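Local coordinates for acyl-CoA thioesterase II TesB2 (Mycobacterium marinum, PDB 3U0A), which probably hydrolyses fatty acyl-CoA thioesters to free fatty acids and coenzyme A, at residues Tyr57-Asp71 against Gln98-Thr112. Sequence-based numbering, arbitrary orientation.
Sequences YQVHSLHGYFLRSGD and QHGEVIFSMGASFQT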
loop_
_atom_site.group_PDB
_atom_site.type_symbol
_atom_site.label_atom_id
_atom_site.label_comp_id
_atom_site.label_asym_id
_atom_site.label_seq_id
_atom_site.Cartn_x
_atom_site.Cartn_y
_atom_site.Cartn_z
ATOM N N TYR A 57 -11.861 -11.106 15.197
ATOM C CA TYR A 57 -11.353 -10.543 13.962
ATOM C C TYR A 57 -9.915 -10.143 14.157
ATOM O O TYR A 57 -9.596 -9.390 15.076
ATOM C CB TYR A 57 -12.126 -9.304 13.548
ATOM C CG TYR A 57 -13.622 -9.455 13.449
ATOM C CD1 TYR A 57 -14.395 -9.550 14.588
ATOM C CD2 TYR A 57 -14.267 -9.426 12.217
ATOM C CE1 TYR A 57 -15.758 -9.638 14.520
ATOM C CE2 TYR A 57 -15.634 -9.496 12.131
ATOM C CZ TYR A 57 -16.380 -9.613 13.291
ATOM O OH TYR A 57 -17.764 -9.698 13.232
ATOM N N GLN A 58 -9.046 -10.623 13.279
ATOM C CA GLN A 58 -7.617 -10.363 13.419
ATOM C C GLN A 58 -7.178 -9.464 12.292
ATOM O O GLN A 58 -7.653 -9.608 11.188
ATOM C CB GLN A 58 -6.808 -11.673 13.432
ATOM C CG GLN A 58 -7.183 -12.621 14.580
ATOM C CD GLN A 58 -6.491 -12.273 15.918
ATOM O OE1 GLN A 58 -5.297 -12.606 16.100
ATOM N NE2 GLN A 58 -7.241 -11.598 16.881
ATOM N N VAL A 59 -6.255 -8.563 12.590
ATOM C CA VAL A 59 -5.774 -7.604 11.624
ATOM C C VAL A 59 -5.130 -8.270 10.417
ATOM O O VAL A 59 -4.520 -9.314 10.534
ATOM C CB VAL A 59 -4.765 -6.613 12.275
ATOM C CG1 VAL A 59 -3.461 -7.328 12.653
ATOM C CG2 VAL A 59 -4.552 -5.388 11.375
ATOM N N HIS A 60 -5.296 -7.656 9.256
ATOM C CA HIS A 60 -4.708 -8.162 8.019
ATOM C C HIS A 60 -4.160 -7.103 7.094
ATOM O O HIS A 60 -3.413 -7.449 6.156
ATOM C CB HIS A 60 -5.731 -9.028 7.249
ATOM C CG HIS A 60 -6.892 -8.259 6.703
ATOM N ND1 HIS A 60 -6.835 -7.597 5.545
ATOM C CD2 HIS A 60 -8.173 -8.077 7.201
ATOM C CE1 HIS A 60 -8.017 -7.020 5.305
ATOM N NE2 HIS A 60 -8.838 -7.307 6.332
ATOM N N SER A 61 -4.572 -5.844 7.270
ATOM C CA SER A 61 -3.957 -4.767 6.507
ATOM C C SER A 61 -3.999 -3.457 7.246
ATOM O O SER A 61 -4.719 -3.331 8.197
ATOM C CB SER A 61 -4.540 -4.641 5.101
ATOM O OG SER A 61 -5.851 -4.156 5.116
ATOM N N LEU A 62 -3.145 -2.523 6.850
ATOM C CA LEU A 62 -3.170 -1.180 7.382
ATOM C C LEU A 62 -2.475 -0.294 6.425
ATOM O O LEU A 62 -1.630 -0.749 5.644
ATOM C CB LEU A 62 -2.532 -1.067 8.765
ATOM C CG LEU A 62 -1.059 -1.393 8.949
ATOM C CD1 LEU A 62 -0.210 -0.304 8.323
ATOM C CD2 LEU A 62 -0.731 -1.590 10.427
ATOM N N HIS A 63 -2.885 0.971 6.439
ATOM C CA HIS A 63 -2.332 1.990 5.571
ATOM C C HIS A 63 -2.259 3.209 6.450
ATOM O O HIS A 63 -3.166 3.468 7.182
ATOM C CB HIS A 63 -3.233 2.295 4.373
ATOM C CG HIS A 63 -3.683 1.078 3.528
ATOM N ND1 HIS A 63 -4.644 0.213 3.936
ATOM C CD2 HIS A 63 -3.338 0.672 2.211
ATOM C CE1 HIS A 63 -4.853 -0.737 2.976
ATOM N NE2 HIS A 63 -4.069 -0.445 1.916
ATOM N N GLY A 64 -1.183 3.973 6.422
ATOM C CA GLY A 64 -1.199 5.269 7.085
ATOM C C GLY A 64 -0.255 6.307 6.531
ATOM O O GLY A 64 0.645 6.017 5.802
ATOM N N TYR A 65 -0.463 7.534 6.942
ATOM C CA TYR A 65 0.254 8.665 6.442
ATOM C C TYR A 65 0.965 9.397 7.605
ATOM O O TYR A 65 0.335 9.821 8.570
ATOM C CB TYR A 65 -0.740 9.605 5.776
ATOM C CG TYR A 65 -1.002 9.388 4.298
ATOM C CD1 TYR A 65 0.050 9.258 3.390
ATOM C CD2 TYR A 65 -2.307 9.393 3.796
ATOM C CE1 TYR A 65 -0.185 9.088 2.035
ATOM C CE2 TYR A 65 -2.559 9.238 2.443
ATOM C CZ TYR A 65 -1.495 9.086 1.546
ATOM O OH TYR A 65 -1.744 8.907 0.181
ATOM N N PHE A 66 2.282 9.555 7.486
ATOM C CA PHE A 66 3.070 10.292 8.471
ATOM C C PHE A 66 2.965 11.776 8.166
ATOM O O PHE A 66 3.561 12.283 7.219
ATOM C CB PHE A 66 4.516 9.851 8.417
ATOM C CG PHE A 66 4.726 8.426 8.816
ATOM C CD1 PHE A 66 4.898 8.094 10.155
ATOM C CD2 PHE A 66 4.749 7.430 7.873
ATOM C CE1 PHE A 66 5.107 6.811 10.554
ATOM C CE2 PHE A 66 4.951 6.130 8.263
ATOM C CZ PHE A 66 5.143 5.820 9.609
ATOM N N LEU A 67 2.156 12.465 8.951
ATOM C CA LEU A 67 1.808 13.818 8.615
ATOM C C LEU A 67 2.833 14.797 9.190
ATOM O O LEU A 67 3.272 15.695 8.502
ATOM C CB LEU A 67 0.377 14.128 9.076
ATOM C CG LEU A 67 -0.773 13.293 8.484
ATOM C CD1 LEU A 67 -2.080 13.803 9.018
ATOM C CD2 LEU A 67 -0.783 13.321 6.979
ATOM N N ARG A 68 3.219 14.602 10.442
ATOM C CA ARG A 68 4.051 15.571 11.152
ATOM C C ARG A 68 5.034 14.912 12.062
ATOM O O ARG A 68 4.851 13.782 12.472
ATOM C CB ARG A 68 3.185 16.483 12.014
ATOM C CG ARG A 68 2.801 17.773 11.326
ATOM C CD ARG A 68 1.628 18.409 12.045
ATOM N NE ARG A 68 0.329 17.909 11.552
ATOM C CZ ARG A 68 -0.551 18.638 10.871
ATOM N NH1 ARG A 68 -1.715 18.081 10.456
ATOM N NH2 ARG A 68 -0.279 19.919 10.605
ATOM N N SER A 69 6.065 15.661 12.415
ATOM C CA SER A 69 7.163 15.171 13.264
ATOM C C SER A 69 6.751 14.813 14.739
ATOM O O SER A 69 7.169 13.791 15.312
ATOM C CB SER A 69 8.233 16.252 13.274
ATOM O OG SER A 69 7.585 17.517 13.391
ATOM N N GLY A 70 5.940 15.664 15.340
ATOM C CA GLY A 70 5.606 15.484 16.745
ATOM C C GLY A 70 6.737 15.897 17.673
ATOM O O GLY A 70 7.727 16.467 17.238
ATOM N N ASP A 71 6.531 15.633 18.960
ATOM C CA ASP A 71 7.528 15.834 20.020
ATOM C C ASP A 71 7.590 14.556 20.828
ATOM O O ASP A 71 6.583 14.167 21.438
ATOM C CB ASP A 71 7.105 16.975 20.952
ATOM C CG ASP A 71 8.229 17.439 21.881
ATOM O OD1 ASP A 71 9.272 16.758 22.060
ATOM O OD2 ASP A 71 8.071 18.526 22.447
ATOM N N GLN A 98 -1.225 15.325 18.790
ATOM C CA GLN A 98 -0.414 16.094 19.747
ATOM C C GLN A 98 -0.648 17.591 19.623
ATOM O O GLN A 98 -0.429 18.153 18.562
ATOM C CB GLN A 98 1.064 15.850 19.539
ATOM C CG GLN A 98 1.521 14.458 19.916
ATOM C CD GLN A 98 3.031 14.363 20.009
ATOM O OE1 GLN A 98 3.738 14.851 19.115
ATOM N NE2 GLN A 98 3.539 13.725 21.069
ATOM N N HIS A 99 -1.042 18.220 20.743
ATOM C CA HIS A 99 -1.335 19.649 20.833
ATOM C C HIS A 99 -2.268 20.066 19.712
ATOM O O HIS A 99 -2.062 21.041 19.000
ATOM C CB HIS A 99 -0.027 20.492 20.929
ATOM C CG HIS A 99 -0.256 21.917 21.446
ATOM N ND1 HIS A 99 -0.803 22.186 22.680
ATOM C CD2 HIS A 99 -0.044 23.178 20.824
ATOM C CE1 HIS A 99 -0.926 23.540 22.821
ATOM N NE2 HIS A 99 -0.457 24.139 21.699
ATOM N N GLY A 100 -3.317 19.282 19.536
ATOM C CA GLY A 100 -4.389 19.638 18.646
ATOM C C GLY A 100 -4.100 19.315 17.214
ATOM O O GLY A 100 -4.928 19.598 16.392
ATOM N N GLU A 101 -2.948 18.715 16.906
ATOM C CA GLU A 101 -2.569 18.452 15.512
ATOM C C GLU A 101 -2.555 16.954 15.230
ATOM O O GLU A 101 -2.039 16.182 16.033
ATOM C CB GLU A 101 -1.181 19.035 15.201
ATOM C CG GLU A 101 -0.970 20.529 15.523
ATOM C CD GLU A 101 -1.662 21.501 14.546
ATOM O OE1 GLU A 101 -2.748 21.165 13.962
ATOM O OE2 GLU A 101 -1.131 22.636 14.356
ATOM N N VAL A 102 -3.112 16.534 14.093
ATOM C CA VAL A 102 -2.959 15.135 13.671
ATOM C C VAL A 102 -1.524 14.931 13.109
ATOM O O VAL A 102 -1.126 15.574 12.134
ATOM C CB VAL A 102 -4.045 14.687 12.656
ATOM C CG1 VAL A 102 -3.812 13.235 12.237
ATOM C CG2 VAL A 102 -5.422 14.860 13.247
ATOM N N ILE A 103 -0.753 14.078 13.788
ATOM C CA ILE A 103 0.643 13.796 13.430
ATOM C C ILE A 103 0.779 12.548 12.553
ATOM O O ILE A 103 1.701 12.427 11.783
ATOM C CB ILE A 103 1.549 13.687 14.689
ATOM C CG1 ILE A 103 1.297 12.396 15.491
ATOM C CG2 ILE A 103 1.382 14.906 15.603
ATOM C CD1 ILE A 103 2.241 12.269 16.684
ATOM N N PHE A 104 -0.181 11.639 12.682
ATOM C CA PHE A 104 -0.212 10.392 11.962
ATOM C C PHE A 104 -1.651 9.985 11.767
ATOM O O PHE A 104 -2.434 10.081 12.664
ATOM C CB PHE A 104 0.558 9.298 12.746
ATOM C CG PHE A 104 0.595 7.963 12.050
ATOM C CD1 PHE A 104 1.417 7.755 10.951
ATOM C CD2 PHE A 104 -0.234 6.930 12.450
ATOM C CE1 PHE A 104 1.422 6.536 10.291
ATOM C CE2 PHE A 104 -0.219 5.718 11.807
ATOM C CZ PHE A 104 0.606 5.517 10.728
ATOM N N SER A 105 -1.991 9.513 10.590
ATOM C CA SER A 105 -3.361 9.079 10.283
ATOM C C SER A 105 -3.332 7.741 9.555
ATOM O O SER A 105 -2.516 7.503 8.690
ATOM C CB SER A 105 -4.111 10.113 9.436
ATOM O OG SER A 105 -5.497 9.800 9.360
ATOM N N MET A 106 -4.281 6.892 9.881
ATOM C CA MET A 106 -4.129 5.493 9.663
ATOM C C MET A 106 -5.468 4.776 9.484
ATOM O O MET A 106 -6.466 5.147 10.037
ATOM C CB MET A 106 -3.455 4.963 10.891
ATOM C CG MET A 106 -3.122 3.538 10.817
ATOM S SD MET A 106 -3.028 2.882 12.476
ATOM C CE MET A 106 -3.794 1.290 12.118
ATOM N N GLY A 107 -5.447 3.710 8.712
ATOM C CA GLY A 107 -6.563 2.777 8.666
ATOM C C GLY A 107 -6.088 1.331 8.701
ATOM O O GLY A 107 -4.983 1.031 8.234
ATOM N N ALA A 108 -6.937 0.456 9.246
ATOM C CA ALA A 108 -6.650 -0.964 9.366
ATOM C C ALA A 108 -7.921 -1.798 9.212
ATOM O O ALA A 108 -8.996 -1.352 9.596
ATOM C CB ALA A 108 -5.957 -1.264 10.696
ATOM N N SER A 109 -7.761 -3.019 8.664
ATOM C CA SER A 109 -8.868 -3.954 8.419
ATOM C C SER A 109 -8.677 -5.237 9.222
ATOM O O SER A 109 -7.572 -5.749 9.334
ATOM C CB SER A 109 -8.983 -4.277 6.919
ATOM O OG SER A 109 -10.232 -4.887 6.577
ATOM N N PHE A 110 -9.773 -5.737 9.768
ATOM C CA PHE A 110 -9.791 -6.932 10.600
ATOM C C PHE A 110 -10.821 -7.977 10.058
ATOM O O PHE A 110 -11.943 -7.629 9.672
ATOM C CB PHE A 110 -10.126 -6.534 12.050
ATOM C CG PHE A 110 -9.222 -5.459 12.622
ATOM C CD1 PHE A 110 -9.283 -4.165 12.158
ATOM C CD2 PHE A 110 -8.324 -5.753 13.634
ATOM C CE1 PHE A 110 -8.463 -3.184 12.664
ATOM C CE2 PHE A 110 -7.483 -4.767 14.155
ATOM C CZ PHE A 110 -7.551 -3.477 13.661
ATOM N N GLN A 111 -10.427 -9.248 10.023
ATOM C CA GLN A 111 -11.259 -10.298 9.455
ATOM C C GLN A 111 -11.306 -11.495 10.348
ATOM O O GLN A 111 -10.344 -11.817 11.026
ATOM C CB GLN A 111 -10.714 -10.722 8.090
ATOM C CG GLN A 111 -11.529 -11.793 7.346
ATOM C CD GLN A 111 -10.769 -12.435 6.190
ATOM O OE1 GLN A 111 -9.558 -12.432 6.172
ATOM N NE2 GLN A 111 -11.489 -12.978 5.221
ATOM N N THR A 112 -12.420 -12.202 10.300
ATOM C CA THR A 112 -12.508 -13.505 10.970
ATOM C C THR A 112 -11.711 -14.607 10.220
ATOM O O THR A 112 -11.238 -14.440 9.092
ATOM C CB THR A 112 -13.972 -13.957 11.203
ATOM O OG1 THR A 112 -14.693 -13.879 9.979
ATOM C CG2 THR A 112 -14.653 -13.104 12.225
#
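Phe104 lays CE1 over the centre of one face of the Phe66 ring, 3.6 Å above its plane; the two side chains run alongside each other with their planes at 53°, an oblique aromatic pair, and His223 meets Phe66 edge-to-face. At the far end of the ladder Thr112 CG2 sits over a face of the Tyr57 ring, a CH-pi contact 3.8 Å from its centroid. The Phe110 ring takes Val59 CG2 on one face, toward the rim, and has Tyr57 O at its edge. Edge-on, the Arg68 guanidinium holds Val102 O side-on with two nitrogens, NE (2.8 Å from Val102 O) and NH1; a bend at chi3 (-87°) turns the group back to this carbonyl, while Glu101 CB lies over one face. Ile103 O likewise accepts two bonds, from Leu67 N and Arg68 N, both from the same face of its plane. These are neighbouring antiparallel strands of the N-terminal hotdog domain: Phe104, Met106 and Phe110 pack on helix 34-51, the hotdog helix, whereas on the opposite face Ser61 and Tyr65 hydrogen-bond Tyr65 and Ser61 of the second subunit, and Gln111 OE1 its Arg250. Gly64 faces Met106 as a non-hydrogen-bonded pair, its CA 4.1 Å from Phe104 CZ. A beta bulge between Val59 and Ser61 shifts the register by one; there His60 places its ring against Ser109, chi1 of 68° tucking CG in between N and C of its own backbone. His60 NE2 comes within 2.8 Å of Ser109 OG, and ND1 hydrogen-bonds Glu271 of the second subunit. Past the paired strands, the side-chain amide of Gln98, ending strand 89-98, pairs with the Asp71 backbone: OE1 receives Asp71 N on an in-plane lone pair at 2.9 Å, and NE2 donates to Asp71 O at 3.1 Å and to Pro75 O.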